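Local coordinates for peptidoglycan glycosyltransferase (Burkholderia ambifaria, PDB 5UY7), which is a penicillin-binding protein whose transpeptidase domain belongs to the beta-lactamase clan, at residues 286-299 / 313-327. Numbering follows the deposited sequence.
Sequences VTPNTLVETGNGHF and GTLTVGGVIQKSSNI. With SO4 (sulfate ion), chain C.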
ATOM      1  N   VAL A 286     -14.439  -1.573 -15.340  1.00 19.50           N
ATOM      2  CA  VAL A 286     -13.326  -1.548 -16.278  1.00 17.41           C
ATOM      3  C   VAL A 286     -12.693  -2.929 -16.279  1.00 20.22           C
ATOM      4  O   VAL A 286     -12.954  -3.761 -15.406  1.00 18.34           O
ATOM      5  CB  VAL A 286     -12.252  -0.494 -15.923  1.00 16.89           C
ATOM      6  CG1 VAL A 286     -12.860   0.894 -15.795  1.00 20.32           C
ATOM      7  CG2 VAL A 286     -11.540  -0.872 -14.625  1.00 17.79           C
ATOM      8  N   THR A 287     -11.831  -3.153 -17.263  1.00 20.81           N
ATOM      9  CA  THR A 287     -10.979  -4.334 -17.330  1.00 20.30           C
ATOM     10  C   THR A 287      -9.535  -3.853 -17.360  1.00 17.92           C
ATOM     11  O   THR A 287      -9.297  -2.652 -17.549  1.00 19.19           O
ATOM     12  CB  THR A 287     -11.285  -5.155 -18.576  1.00 23.94           C
ATOM     13  OG1 THR A 287     -10.974  -4.364 -19.731  1.00 24.96           O
ATOM     14  CG2 THR A 287     -12.745  -5.574 -18.587  1.00 26.45           C
ATOM     15  N   PRO A 288      -8.544  -4.736 -17.209  1.00 17.61           N
ATOM     16  CA  PRO A 288      -7.157  -4.247 -17.206  1.00 16.55           C
ATOM     17  C   PRO A 288      -6.755  -3.527 -18.480  1.00 17.72           C
ATOM     18  O   PRO A 288      -5.883  -2.647 -18.432  1.00 18.81           O
ATOM     19  CB  PRO A 288      -6.338  -5.529 -16.999  1.00 18.04           C
ATOM     20  CG  PRO A 288      -7.264  -6.438 -16.243  1.00 18.76           C
ATOM     21  CD  PRO A 288      -8.620  -6.162 -16.833  1.00 23.17           C
ATOM     22  N   ASN A 289      -7.360  -3.851 -19.623  1.00 17.63           N
ATOM     23  CA  ASN A 289      -6.968  -3.198 -20.865  1.00 18.12           C
ATOM     24  C   ASN A 289      -7.946  -2.122 -21.317  1.00 19.79           C
ATOM     25  O   ASN A 289      -7.821  -1.628 -22.442  1.00 21.89           O
ATOM     26  CB  ASN A 289      -6.778  -4.233 -21.973  1.00 23.39           C
ATOM     27  CG  ASN A 289      -5.639  -5.174 -21.681  1.00 32.78           C
ATOM     28  OD1 ASN A 289      -5.797  -6.395 -21.719  1.00 43.75           O
ATOM     29  ND2 ASN A 289      -4.485  -4.610 -21.361  1.00 26.28           N
ATOM     30  N   THR A 290      -8.908  -1.753 -20.474  1.00 18.42           N
ATOM     31  CA  THR A 290      -9.722  -0.573 -20.739  1.00 18.85           C
ATOM     32  C   THR A 290      -8.834   0.655 -20.893  1.00 20.30           C
ATOM     33  O   THR A 290      -7.901   0.860 -20.116  1.00 20.34           O
ATOM     34  CB  THR A 290     -10.716  -0.360 -19.601  1.00 18.94           C
ATOM     35  OG1 THR A 290     -11.665  -1.436 -19.588  1.00 20.39           O
ATOM     36  CG2 THR A 290     -11.447   0.976 -19.754  1.00 23.27           C
ATOM     37  N   LEU A 291      -9.129   1.471 -21.905  1.00 19.47           N
ATOM     38  CA  LEU A 291      -8.359   2.691 -22.128  1.00 20.46           C
ATOM     39  C   LEU A 291      -8.901   3.831 -21.278  1.00 20.76           C
ATOM     40  O   LEU A 291     -10.118   4.000 -21.136  1.00 24.03           O
ATOM     41  CB  LEU A 291      -8.393   3.088 -23.601  1.00 22.58           C
ATOM     42  CG  LEU A 291      -7.776   2.073 -24.564  1.00 23.19           C
ATOM     43  CD1 LEU A 291      -7.756   2.633 -25.976  1.00 28.25           C
ATOM     44  CD2 LEU A 291      -6.375   1.679 -24.117  1.00 27.39           C
ATOM     45  N   VAL A 292      -7.983   4.620 -20.722  1.00 20.00           N
ATOM     46  CA  VAL A 292      -8.291   5.785 -19.898  1.00 19.11           C
ATOM     47  C   VAL A 292      -7.493   6.952 -20.460  1.00 20.65           C
ATOM     48  O   VAL A 292      -6.257   6.890 -20.511  1.00 22.98           O
ATOM     49  CB  VAL A 292      -7.934   5.553 -18.419  1.00 20.04           C
ATOM     50  CG1 VAL A 292      -8.343   6.754 -17.567  1.00 23.82           C
ATOM     51  CG2 VAL A 292      -8.580   4.267 -17.911  1.00 20.45           C
ATOM     52  N   GLU A 293      -8.188   8.007 -20.872  1.00 21.30           N
ATOM     53  CA  GLU A 293      -7.549   9.162 -21.495  1.00 23.96           C
ATOM     54  C   GLU A 293      -7.085  10.127 -20.411  1.00 24.31           C
ATOM     55  O   GLU A 293      -7.914  10.690 -19.688  1.00 25.81           O
ATOM     56  CB  GLU A 293      -8.511   9.865 -22.450  1.00 23.37           C
ATOM     57  CG  GLU A 293      -9.076   8.957 -23.536  1.00 33.60           C
ATOM     58  CD  GLU A 293      -8.017   8.435 -24.501  1.00 48.96           C
ATOM     59  OE1 GLU A 293      -6.884   8.970 -24.518  1.00 44.60           O
ATOM     60  OE2 GLU A 293      -8.325   7.483 -25.250  1.00 53.52           O
ATOM     61  N   THR A 294      -5.770  10.325 -20.298  1.00 23.47           N
ATOM     62  CA  THR A 294      -5.253  11.322 -19.370  1.00 20.42           C
ATOM     63  C   THR A 294      -4.623  12.523 -20.066  1.00 26.00           C
ATOM     64  O   THR A 294      -4.251  13.485 -19.380  1.00 26.81           O
ATOM     65  CB  THR A 294      -4.234  10.700 -18.393  1.00 20.92           C
ATOM     66  OG1 THR A 294      -2.975  10.480 -19.046  1.00 21.51           O
ATOM     67  CG2 THR A 294      -4.755   9.381 -17.831  1.00 20.63           C
ATOM     68  N   GLY A 295      -4.502  12.501 -21.394  1.00 27.77           N
ATOM     69  CA  GLY A 295      -4.074  13.676 -22.138  1.00 29.19           C
ATOM     70  C   GLY A 295      -2.719  14.197 -21.701  1.00 28.16           C
ATOM     71  O   GLY A 295      -1.775  13.436 -21.459  1.00 27.50           O
ATOM     72  N   ASN A 296      -2.617  15.524 -21.592  1.00 26.33           N
ATOM     73  CA  ASN A 296      -1.358  16.168 -21.245  1.00 28.86           C
ATOM     74  C   ASN A 296      -1.131  16.268 -19.738  1.00 26.75           C
ATOM     75  O   ASN A 296      -0.308  17.076 -19.303  1.00 28.17           O
ATOM     76  CB  ASN A 296      -1.278  17.559 -21.882  1.00 29.86           C
ATOM     77  CG  ASN A 296      -2.337  18.522 -21.351  1.00 34.97           C
ATOM     78  OD1 ASN A 296      -3.159  18.170 -20.497  1.00 35.33           O
ATOM     79  ND2 ASN A 296      -2.307  19.758 -21.852  1.00 36.69           N
ATOM     80  N   GLY A 297      -1.827  15.466 -18.933  1.00 25.32           N
ATOM     81  CA  GLY A 297      -1.595  15.496 -17.503  1.00 25.09           C
ATOM     82  C   GLY A 297      -2.238  16.644 -16.765  1.00 26.96           C
ATOM     83  O   GLY A 297      -1.839  16.941 -15.638  1.00 26.13           O
ATOM     84  N   HIS A 298      -3.222  17.304 -17.368  1.00 26.49           N
ATOM     85  CA  HIS A 298      -4.012  18.328 -16.703  1.00 26.97           C
ATOM     86  C   HIS A 298      -5.476  17.975 -16.885  1.00 35.24           C
ATOM     87  O   HIS A 298      -5.904  17.662 -18.000  1.00 32.65           O
ATOM     88  CB  HIS A 298      -3.733  19.724 -17.276  1.00 30.66           C
ATOM     89  CG  HIS A 298      -2.285  20.099 -17.273  1.00 31.74           C
ATOM     90  ND1 HIS A 298      -1.635  20.553 -16.145  1.00 32.03           N
ATOM     91  CD2 HIS A 298      -1.361  20.088 -18.262  1.00 29.74           C
ATOM     92  CE1 HIS A 298      -0.372  20.806 -16.442  1.00 31.66           C
ATOM     93  NE2 HIS A 298      -0.179  20.529 -17.717  1.00 31.28           N
ATOM     94  N   PHE A 299      -6.235  18.020 -15.795  1.00 28.57           N
ATOM     95  CA  PHE A 299      -7.658  17.720 -15.821  1.00 26.59           C
ATOM     96  C   PHE A 299      -8.374  18.690 -14.890  1.00 25.91           C
ATOM     97  O   PHE A 299      -7.782  19.207 -13.939  1.00 32.07           O
ATOM     98  CB  PHE A 299      -7.905  16.257 -15.409  1.00 24.47           C
ATOM     99  CG  PHE A 299      -9.325  15.791 -15.586  1.00 26.26           C
ATOM    100  CD1 PHE A 299      -9.944  15.834 -16.824  1.00 35.57           C
ATOM    101  CD2 PHE A 299     -10.015  15.240 -14.517  1.00 29.02           C
ATOM    102  CE1 PHE A 299     -11.244  15.378 -16.983  1.00 33.29           C
ATOM    103  CE2 PHE A 299     -11.313  14.779 -14.669  1.00 33.83           C
ATOM    104  CZ  PHE A 299     -11.927  14.848 -15.903  1.00 31.28           C
ATOM    105  N   GLY A 313      -0.924  10.711 -21.609  1.00 25.02           N
ATOM    106  CA  GLY A 313      -1.728  10.350 -22.754  1.00 28.07           C
ATOM    107  C   GLY A 313      -2.709   9.230 -22.448  1.00 22.82           C
ATOM    108  O   GLY A 313      -3.239   9.104 -21.341  1.00 22.88           O
ATOM    109  N   THR A 314      -2.953   8.400 -23.461  1.00 23.90           N
ATOM    110  CA  THR A 314      -3.877   7.286 -23.324  1.00 23.69           C
ATOM    111  C   THR A 314      -3.181   6.134 -22.614  1.00 24.79           C
ATOM    112  O   THR A 314      -2.124   5.672 -23.060  1.00 28.46           O
ATOM    113  CB  THR A 314      -4.381   6.831 -24.692  1.00 27.81           C
ATOM    114  OG1 THR A 314      -4.889   7.956 -25.415  1.00 30.56           O
ATOM    115  CG2 THR A 314      -5.485   5.792 -24.522  1.00 24.77           C
ATOM    116  N   LEU A 315      -3.767   5.682 -21.509  1.00 21.31           N
ATOM    117  CA  LEU A 315      -3.231   4.583 -20.723  1.00 18.50           C
ATOM    118  C   LEU A 315      -4.261   3.467 -20.644  1.00 20.55           C
ATOM    119  O   LEU A 315      -5.468   3.712 -20.706  1.00 24.63           O
ATOM    120  CB  LEU A 315      -2.875   5.027 -19.297  1.00 19.72           C
ATOM    121  CG  LEU A 315      -1.817   6.121 -19.153  1.00 19.24           C
ATOM    122  CD1 LEU A 315      -1.674   6.545 -17.695  1.00 17.95           C
ATOM    123  CD2 LEU A 315      -0.494   5.619 -19.724  1.00 23.71           C
ATOM    124  N   THR A 316      -3.784   2.236 -20.505  1.00 18.43           N
ATOM    125  CA  THR A 316      -4.697   1.212 -20.018  1.00 16.44           C
ATOM    126  C   THR A 316      -4.908   1.409 -18.524  1.00 17.84           C
ATOM    127  O   THR A 316      -4.190   2.160 -17.864  1.00 19.67           O
ATOM    128  CB  THR A 316      -4.146  -0.190 -20.250  1.00 20.85           C
ATOM    129  OG1 THR A 316      -2.897  -0.310 -19.549  1.00 20.26           O
ATOM    130  CG2 THR A 316      -3.931  -0.461 -21.737  1.00 21.31           C
ATOM    131  N   VAL A 317      -5.900   0.698 -17.979  1.00 17.37           N
ATOM    132  CA  VAL A 317      -6.081   0.696 -16.530  1.00 14.63           C
ATOM    133  C   VAL A 317      -4.804   0.233 -15.841  1.00 16.34           C
ATOM    134  O   VAL A 317      -4.387   0.807 -14.831  1.00 16.77           O
ATOM    135  CB  VAL A 317      -7.293  -0.179 -16.157  1.00 16.57           C
ATOM    136  CG1 VAL A 317      -7.292  -0.499 -14.654  1.00 15.95           C
ATOM    137  CG2 VAL A 317      -8.576   0.530 -16.552  1.00 17.48           C
ATOM    138  N   GLY A 318      -4.136  -0.780 -16.398  1.00 17.99           N
ATOM    139  CA  GLY A 318      -2.847  -1.179 -15.851  1.00 18.62           C
ATOM    140  C   GLY A 318      -1.828  -0.057 -15.917  1.00 20.58           C
ATOM    141  O   GLY A 318      -1.066   0.165 -14.967  1.00 19.95           O
ATOM    142  N   GLY A 319      -1.824   0.684 -17.030  1.00 17.48           N
ATOM    143  CA  GLY A 319      -0.925   1.821 -17.163  1.00 18.27           C
ATOM    144  C   GLY A 319      -1.201   2.921 -16.158  1.00 19.98           C
ATOM    145  O   GLY A 319      -0.285   3.645 -15.754  1.00 19.88           O
ATOM    146  N   VAL A 320      -2.459   3.064 -15.735  1.00 17.06           N
ATOM    147  CA  VAL A 320      -2.788   4.054 -14.711  1.00 16.49           C
ATOM    148  C   VAL A 320      -2.064   3.736 -13.409  1.00 17.77           C
ATOM    149  O   VAL A 320      -1.569   4.637 -12.725  1.00 18.59           O
ATOM    150  CB  VAL A 320      -4.317   4.146 -14.519  1.00 16.66           C
ATOM    151  CG1 VAL A 320      -4.663   4.903 -13.242  1.00 20.32           C
ATOM    152  CG2 VAL A 320      -4.948   4.821 -15.725  1.00 19.49           C
ATOM    153  N   ILE A 321      -1.957   2.447 -13.065  1.00 18.08           N
ATOM    154  CA  ILE A 321      -1.180   2.049 -11.895  1.00 18.65           C
ATOM    155  C   ILE A 321       0.310   2.218 -12.160  1.00 19.13           C
ATOM    156  O   ILE A 321       1.040   2.781 -11.337  1.00 17.52           O
ATOM    157  CB  ILE A 321      -1.524   0.602 -11.491  1.00 16.80           C
ATOM    158  CG1 ILE A 321      -2.967   0.528 -10.990  1.00 15.94           C
ATOM    159  CG2 ILE A 321      -0.556   0.101 -10.424  1.00 17.21           C
ATOM    160  CD1 ILE A 321      -3.239   1.430  -9.777  1.00 19.48           C
ATOM    161  N   GLN A 322       0.779   1.745 -13.322  1.00 16.45           N
ATOM    162  CA  GLN A 322       2.195   1.848 -13.676  1.00 16.67           C
ATOM    163  C   GLN A 322       2.718   3.281 -13.568  1.00 17.57           C
ATOM    164  O   GLN A 322       3.816   3.514 -13.043  1.00 18.15           O
ATOM    165  CB  GLN A 322       2.394   1.318 -15.100  1.00 15.02           C
ATOM    166  CG  GLN A 322       3.823   1.350 -15.606  1.00 17.83           C
ATOM    167  CD  GLN A 322       3.864   1.207 -17.107  1.00 25.51           C
ATOM    168  OE1 GLN A 322       3.022   1.773 -17.807  1.00 29.04           O
ATOM    169  NE2 GLN A 322       4.816   0.429 -17.613  1.00 23.20           N
ATOM    170  N   LYS A 323       1.957   4.249 -14.075  1.00 17.72           N
ATOM    171  CA  LYS A 323       2.391   5.642 -14.135  1.00 16.23           C
ATOM    172  C   LYS A 323       1.944   6.461 -12.932  1.00 17.53           C
ATOM    173  O   LYS A 323       2.300   7.647 -12.836  1.00 20.77           O
ATOM    174  CB  LYS A 323       1.864   6.285 -15.425  1.00 18.32           C
ATOM    175  CG  LYS A 323       2.345   5.591 -16.706  1.00 20.30           C
ATOM    176  CD  LYS A 323       3.863   5.649 -16.847  1.00 23.67           C
ATOM    177  CE  LYS A 323       4.301   5.071 -18.187  1.00 23.05           C
ATOM    178  NZ  LYS A 323       5.778   5.099 -18.338  1.00 24.14           N
ATOM    179  N   SER A 324       1.180   5.860 -12.018  1.00 16.31           N
ATOM    180  CA  SER A 324       0.699   6.534 -10.812  1.00 19.03           C
ATOM    181  C   SER A 324      -0.096   7.789 -11.164  1.00 16.42           C
ATOM    182  O   SER A 324       0.061   8.842 -10.551  1.00 18.96           O
ATOM    183  CB  SER A 324       1.858   6.873  -9.870  1.00 22.79           C
ATOM    184  OG  SER A 324       1.375   7.111  -8.555  1.00 20.14           O
ATOM    185  N   SER A 325      -0.991   7.652 -12.144  1.00 17.21           N
ATOM    186  CA  SER A 325      -1.733   8.796 -12.668  1.00 17.00           C
ATOM    187  C   SER A 325      -2.879   9.178 -11.729  1.00 17.50           C
ATOM    188  O   SER A 325      -3.764   8.358 -11.458  1.00 17.18           O
ATOM    189  CB  SER A 325      -2.267   8.452 -14.062  1.00 17.57           C
ATOM    190  OG  SER A 325      -3.144   9.459 -14.550  1.00 19.22           O
ATOM    191  N   ASN A 326      -2.864  10.421 -11.230  1.00 18.72           N
ATOM    192  CA  ASN A 326      -4.014  10.951 -10.494  1.00 17.95           C
ATOM    193  C   ASN A 326      -5.235  11.081 -11.387  1.00 19.03           C
ATOM    194  O   ASN A 326      -6.361  10.809 -10.953  1.00 18.78           O
ATOM    195  CB  ASN A 326      -3.699  12.333  -9.921  1.00 17.85           C
ATOM    196  CG  ASN A 326      -2.753  12.283  -8.755  1.00 24.80           C
ATOM    197  OD1 ASN A 326      -2.464  11.215  -8.224  1.00 20.48           O
ATOM    198  ND2 ASN A 326      -2.278  13.452  -8.330  1.00 28.96           N
ATOM    199  N   ILE A 327      -5.034  11.555 -12.617  1.00 17.13           N
ATOM    200  CA  ILE A 327      -6.154  11.734 -13.538  1.00 17.29           C
ATOM    201  C   ILE A 327      -6.776  10.389 -13.887  1.00 18.73           C
ATOM    202  O   ILE A 327      -8.007  10.248 -13.937  1.00 18.86           O
ATOM    203  CB  ILE A 327      -5.686  12.494 -14.790  1.00 18.26           C
ATOM    204  CG1 ILE A 327      -5.253  13.902 -14.386  1.00 19.86           C
ATOM    205  CG2 ILE A 327      -6.802  12.557 -15.837  1.00 22.77           C
ATOM    206  CD1 ILE A 327      -4.498  14.625 -15.455  1.00 23.72           C
TER
HETATM  207  S   SO4 C 702      -9.438  -6.973 -21.406  1.00 42.89           S
HETATM  208  O1  SO4 C 702     -10.163  -8.152 -20.942  1.00 54.08           O
HETATM  209  O2  SO4 C 702      -8.574  -7.325 -22.532  1.00 44.71           O
HETATM  210  O3  SO4 C 702      -8.610  -6.462 -20.315  1.00 46.74           O
HETATM  211  O4  SO4 C 702     -10.396  -5.954 -21.831  1.00 47.07           O
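A two-stranded antiparallel ribbon in the penicillin-binding transpeptidase domain joins strand 291-293 to strand 314-316, which runs straight into helix 317-323; the short axes lie 4.5 Å apart at 146°. Its hydrogen-bonded pair is Val292 with Leu315, bonded both ways: Val292 N to Leu315 O is 2.7 Å, and the return bond from Leu315 N is nearly straight (176° at the hydrogen). Past this pair, Gly313 O takes two donors from Thr294. Thr294 OG1 lies 2.7 Å from Gly313 O, in the carbonyl plane on a lone pair, whereas Thr294 N stands above that plane; chi1 of 76°, which sets OG1 between the backbone N and carbonyl carbon, turns the hydroxyl to this oxygen. At the helix start Thr316 OG1 caps Gly319 N, and Gly318 N donates to Pro288 O. Val317 CG2 packs against Val286 CG2 and Val292 CG2, with helix 273-282 also touching Val317. The helix ends in a Schellman motif at Ser324, whose OG bonds Lys461 NZ, consistent with the (S/Y)xN motif of this family. Beyond it, Ile327 lies against the end of the Thr294-Gly297 turn and the start of strand 298-301: Ile327 CG1 is 3.7 Å from Phe299 CB, and CD1 presses on the backbone at Gly297 C, 3.3 Å away.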